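Local coordinates for protein diketoreductase (Acinetobacter baylyi, PDB 4DYD) that probably catalyses the NAD-dependent interconversion of (3S)-3-hydroxyacyl-CoA and 3-oxoacyl-CoA, a step of fatty acid beta-oxidation, and binds NAD, at residues T8-G13 against T31-N36; L140-A145 against A154-T159; E216-T221 against K230-I235. All blocks are in the same frame, centred on the assembly; numbering follows the deposited sequence.

Interaction 1 of 3, residues T8-G13 against T31-N36; sequences TVLGTG and TAYDIN. With NAD (nicotinamide-adenine-dinucleotide), chain B.
The Tyr33 ring is met obliquely by Leu10, whose CD2 lies 3.7 Å from Tyr33 CD2 and nearly as close to CB and CG. At the ring's edge, near its plane, are the backbone N of Gly11 and the adenine carbon C2A of NAD. Leu79 and Ala82 of helix 79-82 also touch Tyr33. The second flat group, the Asp34 carboxylate, works through both oxygens. Its OD2 accepts from the Thr12 hydroxyl, with OG1 and OD2 2.6 Å apart, the donor arriving on the anti side and 20° out of the carboxylate plane. The same OD2 takes a hydrogen bond from the cofactor hydroxyl O3B, also at 2.6 Å, whereas OD1 receives a longer one from O2B and another from the Ile35 N-H of its own segment. Four bonds thus fix the carboxylate's rotation. Thr12 turns OG1 toward Asp34 by placing it between its own N and carbonyl carbon (chi1 61°), which leaves CG2 to pack on Ala32 CB at 3.9 Å.

The segments form the parallel strand pair of a Rossmann beta-alpha-beta unit, strands 6-10 and 29-33 joined by helix 14-25, the axes of the short strands 8-10 and 31-33 being 17° apart. Val9 N donates to Thr31 O, Tyr33 N to Val9 O and Gly11 N to Tyr33 O. Gly11 and Gly13 are consistent with the glycine-rich GxGxxG turn: Gly11 has a positive phi and its CA lies against the ribose oxygen O4B, and Gly13 CA comes within 3.1 Å of NAD O5B. Thr12 N donates to O3B at 2.8 Å, so this ribose hydroxyl is gripped from both segments. On the adenine itself, Ile35 CG2 packs 3.5 Å from C6A.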
loop_
_atom_site.group_PDB
_atom_site.type_symbol
_atom_site.label_atom_id
_atom_site.label_comp_id
_atom_site.label_asym_id
_atom_site.label_seq_id
_atom_site.Cartn_x
_atom_site.Cartn_y
_atom_site.Cartn_z
ATOM N N THR A 8 -30.842 2.845 16.724
ATOM C CA THR A 8 -30.882 4.293 16.655
ATOM C C THR A 8 -29.520 4.793 16.198
ATOM O O THR A 8 -28.483 4.371 16.717
ATOM C CB THR A 8 -31.244 4.918 18.025
ATOM O OG1 THR A 8 -32.541 4.461 18.428
ATOM C CG2 THR A 8 -31.256 6.440 17.946
ATOM N N VAL A 9 -29.524 5.680 15.212
ATOM C CA VAL A 9 -28.291 6.309 14.769
ATOM C C VAL A 9 -28.279 7.763 15.240
ATOM O O VAL A 9 -29.221 8.516 14.981
ATOM C CB VAL A 9 -28.146 6.242 13.238
ATOM C CG1 VAL A 9 -26.840 6.890 12.798
ATOM C CG2 VAL A 9 -28.199 4.787 12.774
ATOM N N LEU A 10 -27.226 8.140 15.958
ATOM C CA LEU A 10 -27.086 9.516 16.437
ATOM C C LEU A 10 -26.270 10.318 15.433
ATOM O O LEU A 10 -25.099 10.017 15.188
ATOM C CB LEU A 10 -26.388 9.547 17.795
ATOM C CG LEU A 10 -26.986 8.666 18.894
ATOM C CD1 LEU A 10 -26.191 8.870 20.172
ATOM C CD2 LEU A 10 -28.455 8.997 19.115
ATOM N N GLY A 11 -26.891 11.334 14.851
ATOM C CA GLY A 11 -26.230 12.080 13.800
ATOM C C GLY A 11 -26.640 11.592 12.427
ATOM O O GLY A 11 -26.677 10.386 12.168
ATOM N N THR A 12 -26.965 12.523 11.544
ATOM C CA THR A 12 -27.455 12.160 10.225
ATOM C C THR A 12 -26.625 12.841 9.149
ATOM O O THR A 12 -27.139 13.225 8.095
ATOM C CB THR A 12 -28.941 12.523 10.069
ATOM O OG1 THR A 12 -29.105 13.938 10.218
ATOM C CG2 THR A 12 -29.776 11.812 11.130
ATOM N N GLY A 13 -25.338 13.004 9.431
ATOM C CA GLY A 13 -24.446 13.592 8.455
ATOM C C GLY A 13 -24.062 12.620 7.363
ATOM O O GLY A 13 -24.807 11.681 7.070
ATOM N N THR A 31 -34.233 4.338 13.840
ATOM C CA THR A 31 -34.559 5.701 14.230
ATOM C C THR A 31 -33.333 6.574 13.974
ATOM O O THR A 31 -32.225 6.240 14.400
ATOM C CB THR A 31 -34.954 5.787 15.721
ATOM O OG1 THR A 31 -36.122 4.987 15.946
ATOM C CG2 THR A 31 -35.243 7.234 16.127
ATOM N N ALA A 32 -33.530 7.677 13.263
ATOM C CA ALA A 32 -32.449 8.615 13.009
ATOM C C ALA A 32 -32.604 9.812 13.938
ATOM O O ALA A 32 -33.610 10.526 13.888
ATOM C CB ALA A 32 -32.468 9.064 11.551
ATOM N N TYR A 33 -31.611 10.021 14.795
ATOM C CA TYR A 33 -31.641 11.128 15.738
ATOM C C TYR A 33 -30.746 12.273 15.283
ATOM O O TYR A 33 -29.641 12.056 14.778
ATOM C CB TYR A 33 -31.208 10.669 17.137
ATOM C CG TYR A 33 -30.949 11.831 18.069
ATOM C CD1 TYR A 33 -31.980 12.400 18.822
ATOM C CD2 TYR A 33 -29.666 12.368 18.194
ATOM C CE1 TYR A 33 -31.735 13.477 19.676
ATOM C CE2 TYR A 33 -29.413 13.439 19.040
ATOM C CZ TYR A 33 -30.447 13.989 19.778
ATOM O OH TYR A 33 -30.180 15.048 20.613
ATOM N N ASP A 34 -31.231 13.497 15.465
ATOM C CA ASP A 34 -30.410 14.682 15.240
ATOM C C ASP A 34 -30.980 15.814 16.104
ATOM O O ASP A 34 -32.018 15.639 16.750
ATOM C CB ASP A 34 -30.379 15.046 13.753
ATOM C CG ASP A 34 -29.083 15.747 13.345
ATOM O OD1 ASP A 34 -28.401 16.346 14.205
ATOM O OD2 ASP A 34 -28.736 15.681 12.150
ATOM N N ILE A 35 -30.318 16.967 16.125
ATOM C CA ILE A 35 -30.578 17.953 17.173
ATOM C C ILE A 35 -31.889 18.744 17.067
ATOM O O ILE A 35 -32.481 19.086 18.092
ATOM C CB ILE A 35 -29.403 18.911 17.351
ATOM C CG1 ILE A 35 -29.204 19.750 16.090
ATOM C CG2 ILE A 35 -28.144 18.119 17.673
ATOM C CD1 ILE A 35 -28.075 20.759 16.210
ATOM N N ASN A 36 -32.346 19.048 15.860
ATOM C CA ASN A 36 -33.584 19.809 15.716
ATOM C C ASN A 36 -34.292 19.460 14.410
ATOM O O ASN A 36 -33.798 18.637 13.637
ATOM C CB ASN A 36 -33.315 21.318 15.832
ATOM C CG ASN A 36 -32.434 21.854 14.714
ATOM O OD1 ASN A 36 -32.317 21.248 13.646
ATOM N ND2 ASN A 36 -31.796 22.995 14.962
HETATM P PA NAD B . -21.043 14.737 9.709
HETATM O O1A NAD B . -21.028 15.515 8.451
HETATM O O2A NAD B . -19.945 14.925 10.684
HETATM O O5B NAD B . -22.449 14.973 10.460
HETATM C C5B NAD B . -22.517 15.048 11.888
HETATM C C4B NAD B . -23.943 14.728 12.344
HETATM O O4B NAD B . -24.032 14.945 13.766
HETATM C C3B NAD B . -24.908 15.726 11.722
HETATM O O3B NAD B . -26.235 15.182 11.751
HETATM C C2B NAD B . -24.808 16.865 12.718
HETATM O O2B NAD B . -25.944 17.731 12.588
HETATM C C1B NAD B . -24.975 16.012 13.960
HETATM N N9A NAD B . -24.767 16.766 15.217
HETATM C C8A NAD B . -24.181 17.953 15.334
HETATM N N7A NAD B . -24.135 18.256 16.628
HETATM C C5A NAD B . -24.700 17.262 17.309
HETATM C C6A NAD B . -24.946 17.117 18.608
HETATM N N6A NAD B . -24.572 18.122 19.396
HETATM N N1A NAD B . -25.593 16.049 19.093
HETATM C C2A NAD B . -26.020 15.058 18.202
HETATM N N3A NAD B . -25.741 15.239 16.842
HETATM C C4A NAD B . -25.089 16.336 16.435
HETATM O O3 NAD B . -21.108 13.176 9.323
HETATM P PN NAD B . -19.775 12.277 9.384
HETATM O O1N NAD B . -18.592 13.162 9.292
HETATM O O2N NAD B . -19.905 11.162 8.419
HETATM O O5D NAD B . -19.835 11.673 10.876
HETATM C C5D NAD B . -18.791 11.969 11.808
HETATM C C4D NAD B . -18.637 10.798 12.781
HETATM O O4D NAD B . -18.414 9.613 11.995
HETATM C C3D NAD B . -17.346 10.989 13.557
HETATM O O3D NAD B . -17.257 10.033 14.624
HETATM C C2D NAD B . -16.352 10.641 12.466
HETATM O O2D NAD B . -15.063 10.356 13.030
HETATM C C1D NAD B . -16.999 9.352 11.994
HETATM N N1N NAD B . -16.480 8.887 10.688
HETATM C C2N NAD B . -16.483 9.744 9.581
HETATM C C3N NAD B . -15.891 9.341 8.389
HETATM C C7N NAD B . -15.987 10.143 7.256
HETATM O O7N NAD B . -15.545 9.763 6.173
HETATM N N7N NAD B . -16.614 11.302 7.436
HETATM C C4N NAD B . -15.295 8.088 8.299
HETATM C C5N NAD B . -15.311 7.220 9.386
HETATM C C6N NAD B . -15.902 7.615 10.581
#

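Interaction 2 of 3, residues L140-A145 against A154-T159; sequences LALHFA and AEVMGT. With NAD (nicotinamide-adenine-dinucleotide), chain B.
His143 and Glu155 run side by side from the same face of two antiparallel strands, and the histidine can be followed outward. Its CB sits 4.1 Å from Glu155 CB. CG stands anti to the backbone N (chi1 -179°), and the ring extends from there with its ND1 edge beside the glutamate. ND1 donates to Glu155 OE1 at 2.9 Å; the N-H...O angle is 165° and the acceptor lies close to the ring plane, although ring and carboxylate planes differ by 31°. CE1 passes OE1 more loosely. On the nicotinamide side CD2 is near C6N, and NE2, at the tip, lies 3.2 Å from NAD C5N. That nitrogen is also hydrogen-bonded to Ser122 OG, and Tyr191 stacks on the ring.

These strands, 139-143 and 153-158, form a beta hairpin in the NAD-binding domain. Two hydrogen-bonded pairs, Ala141 with Met157 and His143 with Glu155, supply four backbone bonds, the shortest being Ala141 N to Met157 O at 2.6 Å. His143 is predicted to be important for catalysis. The bond to Glu155 restrains the rotation of its ring and so probably positions it; the other glutamate oxygen, OE2, accepts from the N-H groups of Val192 and Leu193, and these two further bonds hold the carboxylate.

The opposite face of the sheet is apolar. There Leu142 CD1 touches Val156 CG2 and Ala154 CB, each at 3.9 Å, and helix 164-176 covers this layer through Val170, Tyr167 and Ala174. Leu140 continues it, with CB 3.7 Å from Gly158 CA.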
loop_
_atom_site.group_PDB
_atom_site.type_symbol
_atom_site.label_atom_id
_atom_site.label_comp_id
_atom_site.label_asym_id
_atom_site.label_seq_id
_atom_site.Cartn_x
_atom_site.Cartn_y
_atom_site.Cartn_z
ATOM N N LEU A 140 -18.346 -0.164 22.470
ATOM C CA LEU A 140 -17.294 -0.542 21.545
ATOM C C LEU A 140 -17.348 0.346 20.317
ATOM O O LEU A 140 -18.260 1.163 20.170
ATOM C CB LEU A 140 -17.408 -2.022 21.168
ATOM C CG LEU A 140 -18.741 -2.574 20.648
ATOM C CD1 LEU A 140 -19.220 -1.838 19.406
ATOM C CD2 LEU A 140 -18.594 -4.060 20.363
ATOM N N ALA A 141 -16.359 0.200 19.446
ATOM C CA ALA A 141 -16.354 0.951 18.204
ATOM C C ALA A 141 -16.841 0.072 17.063
ATOM O O ALA A 141 -16.511 -1.115 16.984
ATOM C CB ALA A 141 -14.962 1.494 17.905
ATOM N N LEU A 142 -17.660 0.664 16.204
ATOM C CA LEU A 142 -18.077 0.044 14.956
ATOM C C LEU A 142 -17.835 1.089 13.882
ATOM O O LEU A 142 -18.626 2.022 13.725
ATOM C CB LEU A 142 -19.563 -0.320 15.005
ATOM C CG LEU A 142 -20.108 -1.001 13.747
ATOM C CD1 LEU A 142 -19.381 -2.324 13.528
ATOM C CD2 LEU A 142 -21.610 -1.229 13.872
ATOM N N HIS A 143 -16.739 0.930 13.147
ATOM C CA HIS A 143 -16.227 1.990 12.292
ATOM C C HIS A 143 -16.452 1.689 10.809
ATOM O O HIS A 143 -15.960 0.688 10.282
ATOM C CB HIS A 143 -14.740 2.192 12.596
ATOM C CG HIS A 143 -14.100 3.281 11.799
ATOM N ND1 HIS A 143 -13.124 3.038 10.857
ATOM C CD2 HIS A 143 -14.296 4.621 11.802
ATOM C CE1 HIS A 143 -12.747 4.182 10.313
ATOM N NE2 HIS A 143 -13.443 5.157 10.870
ATOM N N PHE A 144 -17.205 2.566 10.149
ATOM C CA PHE A 144 -17.566 2.400 8.739
ATOM C C PHE A 144 -16.669 3.243 7.838
ATOM O O PHE A 144 -15.928 4.112 8.308
ATOM C CB PHE A 144 -19.020 2.820 8.505
ATOM C CG PHE A 144 -20.028 1.968 9.220
ATOM C CD1 PHE A 144 -20.256 2.130 10.586
ATOM C CD2 PHE A 144 -20.756 1.005 8.527
ATOM C CE1 PHE A 144 -21.191 1.342 11.252
ATOM C CE2 PHE A 144 -21.695 0.211 9.181
ATOM C CZ PHE A 144 -21.913 0.379 10.547
ATOM N N ALA A 145 -16.749 2.977 6.539
ATOM C CA ALA A 145 -16.017 3.745 5.536
ATOM C C ALA A 145 -17.008 4.502 4.659
ATOM O O ALA A 145 -18.112 4.014 4.395
ATOM C CB ALA A 145 -15.168 2.812 4.685
ATOM N N ALA A 154 -16.695 -3.142 8.129
ATOM C CA ALA A 154 -17.107 -2.601 9.413
ATOM C C ALA A 154 -16.103 -3.049 10.457
ATOM O O ALA A 154 -16.096 -4.211 10.868
ATOM C CB ALA A 154 -18.513 -3.063 9.772
ATOM N N GLU A 155 -15.239 -2.126 10.867
ATOM C CA GLU A 155 -14.199 -2.431 11.844
ATOM C C GLU A 155 -14.744 -2.449 13.269
ATOM O O GLU A 155 -15.231 -1.436 13.775
ATOM C CB GLU A 155 -13.041 -1.445 11.698
ATOM C CG GLU A 155 -12.311 -1.626 10.371
ATOM C CD GLU A 155 -11.275 -0.555 10.089
ATOM O OE1 GLU A 155 -11.614 0.645 10.173
ATOM O OE2 GLU A 155 -10.115 -0.917 9.791
ATOM N N VAL A 156 -14.659 -3.613 13.906
ATOM C CA VAL A 156 -15.185 -3.800 15.255
ATOM C C VAL A 156 -14.036 -3.780 16.259
ATOM O O VAL A 156 -13.108 -4.589 16.180
ATOM C CB VAL A 156 -15.942 -5.138 15.373
ATOM C CG1 VAL A 156 -16.581 -5.269 16.748
ATOM C CG2 VAL A 156 -16.988 -5.251 14.278
ATOM N N MET A 157 -14.093 -2.846 17.200
ATOM C CA MET A 157 -12.982 -2.652 18.119
ATOM C C MET A 157 -13.507 -2.212 19.484
ATOM O O MET A 157 -14.078 -1.127 19.621
ATOM C CB MET A 157 -12.033 -1.597 17.541
ATOM C CG MET A 157 -10.733 -1.402 18.299
ATOM S SD MET A 157 -9.690 -0.142 17.533
ATOM C CE MET A 157 -10.647 1.327 17.892
ATOM N N GLY A 158 -13.327 -3.063 20.489
ATOM C CA GLY A 158 -13.787 -2.727 21.825
ATOM C C GLY A 158 -12.678 -2.300 22.766
ATOM O O GLY A 158 -11.538 -2.090 22.342
ATOM N N THR A 159 -13.012 -2.160 24.045
ATOM C CA THR A 159 -12.019 -1.877 25.078
ATOM C C THR A 159 -11.798 -3.162 25.863
ATOM O O THR A 159 -12.469 -4.167 25.612
ATOM C CB THR A 159 -12.523 -0.809 26.074
ATOM O OG1 THR A 159 -13.660 -1.320 26.781
ATOM C CG2 THR A 159 -12.932 0.459 25.338
HETATM P PA NAD B . -21.043 14.737 9.709
HETATM O O1A NAD B . -21.028 15.515 8.451
HETATM O O2A NAD B . -19.945 14.925 10.684
HETATM O O5B NAD B . -22.449 14.973 10.460
HETATM C C5B NAD B . -22.517 15.048 11.888
HETATM C C4B NAD B . -23.943 14.728 12.344
HETATM O O4B NAD B . -24.032 14.945 13.766
HETATM C C3B NAD B . -24.908 15.726 11.722
HETATM O O3B NAD B . -26.235 15.182 11.751
HETATM C C2B NAD B . -24.808 16.865 12.718
HETATM O O2B NAD B . -25.944 17.731 12.588
HETATM C C1B NAD B . -24.975 16.012 13.960
HETATM N N9A NAD B . -24.767 16.766 15.217
HETATM C C8A NAD B . -24.181 17.953 15.334
HETATM N N7A NAD B . -24.135 18.256 16.628
HETATM C C5A NAD B . -24.700 17.262 17.309
HETATM C C6A NAD B . -24.946 17.117 18.608
HETATM N N6A NAD B . -24.572 18.122 19.396
HETATM N N1A NAD B . -25.593 16.049 19.093
HETATM C C2A NAD B . -26.020 15.058 18.202
HETATM N N3A NAD B . -25.741 15.239 16.842
HETATM C C4A NAD B . -25.089 16.336 16.435
HETATM O O3 NAD B . -21.108 13.176 9.323
HETATM P PN NAD B . -19.775 12.277 9.384
HETATM O O1N NAD B . -18.592 13.162 9.292
HETATM O O2N NAD B . -19.905 11.162 8.419
HETATM O O5D NAD B . -19.835 11.673 10.876
HETATM C C5D NAD B . -18.791 11.969 11.808
HETATM C C4D NAD B . -18.637 10.798 12.781
HETATM O O4D NAD B . -18.414 9.613 11.995
HETATM C C3D NAD B . -17.346 10.989 13.557
HETATM O O3D NAD B . -17.257 10.033 14.624
HETATM C C2D NAD B . -16.352 10.641 12.466
HETATM O O2D NAD B . -15.063 10.356 13.030
HETATM C C1D NAD B . -16.999 9.352 11.994
HETATM N N1N NAD B . -16.480 8.887 10.688
HETATM C C2N NAD B . -16.483 9.744 9.581
HETATM C C3N NAD B . -15.891 9.341 8.389
HETATM C C7N NAD B . -15.987 10.143 7.256
HETATM O O7N NAD B . -15.545 9.763 6.173
HETATM N N7N NAD B . -16.614 11.302 7.436
HETATM C C4N NAD B . -15.295 8.088 8.299
HETATM C C5N NAD B . -15.311 7.220 9.386
HETATM C C6N NAD B . -15.902 7.615 10.581
#

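Interaction 3 of 3, residues E216-T221 against K230-I235; sequences ETIDKT and KGPFEI
Asp219 reaches from one helix to the first turn of another and makes the tight part of this contact. Its OD1 accepts the Phe233 N-H at 2.8 Å, nearly straight (165°), through the syn lone pair, the side facing OD2. Pro232 N lies 3.0 Å from the same OD1 but has no hydrogen to give, so that approach is packing, as is that of its CD. OD2 receives a second, weak bond from Glu234 N at 3.2 Å, bent to 133°, and is also hydrogen-bonded to Tyr281 OH. With CG anti to its carbonyl carbon, beside the backbone N (chi1 -75°), the carboxylate lies against Gly231. Gly231 has no side chain, and the two backbones come close, with its CA 4.0 Å from Asp219 CA.

Beside the polar core, Ile218 meets the Phe233 ring at its edge: CB lies in the ring plane and CD1 comes 3.6 Å from CE2. Leu208 of helix 193-209 and an edge-to-face Phe280 also pack on this ring, while Leu196 of the second subunit packs on Ile218.

The other flank, at the partly exposed Glu234, is looser. Glu234 CG stands 3.7 Å from Asp219 OD2, and its OE1 is 4.2 Å from the same oxygen, a like-charge pair probably eased by the salt bridge from OE1 to Arg223. OE1 also accepts the Gly231 N-H.

Gly231 is the N-cap residue of helix 232-239, and its N-H to Glu234 OE1 bond is the backbone-to-side-chain half of a capping box. In the C-terminal dehydrogenase domain, Asp219 thus supplies from helix 215-226 a carboxylate for the amino end of helix 232-239, a setting in which a negative charge is probably stabilised.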
loop_
_atom_site.group_PDB
_atom_site.type_symbol
_atom_site.label_atom_id
_atom_site.label_comp_id
_atom_site.label_asym_id
_atom_site.label_seq_id
_atom_site.Cartn_x
_atom_site.Cartn_y
_atom_site.Cartn_z
ATOM N N GLU A 216 2.979 11.052 -10.972
ATOM C CA GLU A 216 2.755 10.048 -12.009
ATOM C C GLU A 216 3.755 8.897 -11.914
ATOM O O GLU A 216 3.392 7.728 -12.064
ATOM C CB GLU A 216 2.821 10.686 -13.409
ATOM C CG GLU A 216 1.761 11.759 -13.680
ATOM C CD GLU A 216 2.033 13.090 -12.981
ATOM O OE1 GLU A 216 3.119 13.260 -12.386
ATOM O OE2 GLU A 216 1.148 13.973 -13.024
ATOM N N THR A 217 5.018 9.231 -11.680
ATOM C CA THR A 217 6.061 8.225 -11.565
ATOM C C THR A 217 5.843 7.372 -10.333
ATOM O O THR A 217 5.981 6.145 -10.379
ATOM C CB THR A 217 7.447 8.882 -11.490
ATOM O OG1 THR A 217 7.713 9.545 -12.731
ATOM C CG2 THR A 217 8.528 7.850 -11.222
ATOM N N ILE A 218 5.506 8.029 -9.229
ATOM C CA ILE A 218 5.272 7.335 -7.975
ATOM C C ILE A 218 4.087 6.381 -8.110
ATOM O O ILE A 218 4.160 5.229 -7.675
ATOM C CB ILE A 218 5.046 8.334 -6.815
ATOM C CG1 ILE A 218 6.323 9.158 -6.578
ATOM C CG2 ILE A 218 4.623 7.596 -5.558
ATOM C CD1 ILE A 218 6.205 10.233 -5.502
ATOM N N ASP A 219 3.006 6.860 -8.717
ATOM C CA ASP A 219 1.818 6.040 -8.905
ATOM C C ASP A 219 2.046 4.832 -9.807
ATOM O O ASP A 219 1.647 3.721 -9.451
ATOM C CB ASP A 219 0.635 6.870 -9.398
ATOM C CG ASP A 219 0.022 7.722 -8.300
ATOM O OD1 ASP A 219 0.422 7.562 -7.128
ATOM O OD2 ASP A 219 -0.872 8.539 -8.602
ATOM N N LYS A 220 2.673 5.025 -10.965
ATOM C CA LYS A 220 2.878 3.887 -11.854
ATOM C C LYS A 220 3.794 2.850 -11.210
ATOM O O LYS A 220 3.624 1.649 -11.431
ATOM C CB LYS A 220 3.377 4.303 -13.244
ATOM C CG LYS A 220 4.728 4.984 -13.296
ATOM C CD LYS A 220 5.064 5.341 -14.740
ATOM C CE LYS A 220 6.391 6.070 -14.862
ATOM N NZ LYS A 220 6.688 6.429 -16.279
ATOM N N THR A 221 4.745 3.306 -10.397
ATOM C CA THR A 221 5.627 2.399 -9.679
ATOM C C THR A 221 4.817 1.502 -8.747
ATOM O O THR A 221 5.068 0.298 -8.652
ATOM C CB THR A 221 6.680 3.168 -8.852
ATOM O OG1 THR A 221 7.460 3.988 -9.723
ATOM C CG2 THR A 221 7.603 2.205 -8.128
ATOM N N LYS A 230 -4.839 1.496 -8.209
ATOM C CA LYS A 230 -4.601 2.927 -8.055
ATOM C C LYS A 230 -3.365 3.239 -7.215
ATOM O O LYS A 230 -3.105 2.586 -6.199
ATOM C CB LYS A 230 -5.845 3.618 -7.497
ATOM C CG LYS A 230 -7.030 3.524 -8.447
ATOM C CD LYS A 230 -8.271 4.189 -7.905
ATOM C CE LYS A 230 -9.414 4.058 -8.907
ATOM N NZ LYS A 230 -9.041 4.661 -10.224
ATOM N N GLY A 231 -2.605 4.238 -7.658
ATOM C CA GLY A 231 -1.430 4.668 -6.922
ATOM C C GLY A 231 -1.762 5.615 -5.783
ATOM O O GLY A 231 -2.903 6.072 -5.673
ATOM N N PRO A 232 -0.792 5.935 -4.915
ATOM C CA PRO A 232 -1.038 6.841 -3.782
ATOM C C PRO A 232 -1.711 8.167 -4.132
ATOM O O PRO A 232 -2.629 8.607 -3.438
ATOM C CB PRO A 232 0.356 7.058 -3.196
ATOM C CG PRO A 232 1.108 5.816 -3.580
ATOM C CD PRO A 232 0.604 5.462 -4.952
ATOM N N PHE A 233 -1.269 8.808 -5.203
ATOM C CA PHE A 233 -1.839 10.100 -5.541
ATOM C C PHE A 233 -3.234 10.014 -6.136
ATOM O O PHE A 233 -4.061 10.901 -5.908
ATOM C CB PHE A 233 -0.856 10.931 -6.360
ATOM C CG PHE A 233 0.395 11.245 -5.597
ATOM C CD1 PHE A 233 0.425 12.311 -4.700
ATOM C CD2 PHE A 233 1.541 10.473 -5.763
ATOM C CE1 PHE A 233 1.582 12.604 -3.980
ATOM C CE2 PHE A 233 2.703 10.758 -5.047
ATOM C CZ PHE A 233 2.723 11.825 -4.156
ATOM N N GLU A 234 -3.518 8.946 -6.877
ATOM C CA GLU A 234 -4.894 8.699 -7.284
ATOM C C GLU A 234 -5.738 8.540 -6.030
ATOM O O GLU A 234 -6.871 9.021 -5.963
ATOM C CB GLU A 234 -4.986 7.448 -8.150
ATOM C CG GLU A 234 -4.299 7.583 -9.501
ATOM C CD GLU A 234 -4.260 6.270 -10.248
ATOM O OE1 GLU A 234 -3.320 5.483 -10.008
ATOM O OE2 GLU A 234 -5.177 6.019 -11.059
ATOM N N ILE A 235 -5.173 7.874 -5.028
ATOM C CA ILE A 235 -5.861 7.690 -3.756
ATOM C C ILE A 235 -6.074 9.016 -3.039
ATOM O O ILE A 235 -7.146 9.249 -2.476
ATOM C CB ILE A 235 -5.122 6.681 -2.853
ATOM C CG1 ILE A 235 -5.130 5.300 -3.521
ATOM C CG2 ILE A 235 -5.767 6.628 -1.475
ATOM C CD1 ILE A 235 -4.409 4.210 -2.743
#

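Interactions 1 and 2 belong to one mixed sheet and touch the same NAD from different ends: residues 8-13 and 31-36 hold the adenosine half, and residues 140-145 and 154-159 bring His143 to the nicotinamide. Their centres are 19 Å apart and their nearest atoms about 8 Å; they do not touch, and are connected through the intervening strands 88-91 and 116-119 and through the cofactor. Interaction 3 lies in the C-terminal domain, away from the NAD site, its centre 38 Å from that of interaction 1 and 29 Å from that of interaction 2. Across the dimer, however, Thr221 of the second subunit, part of its 216-221 segment, packs on Glu155 of interaction 2.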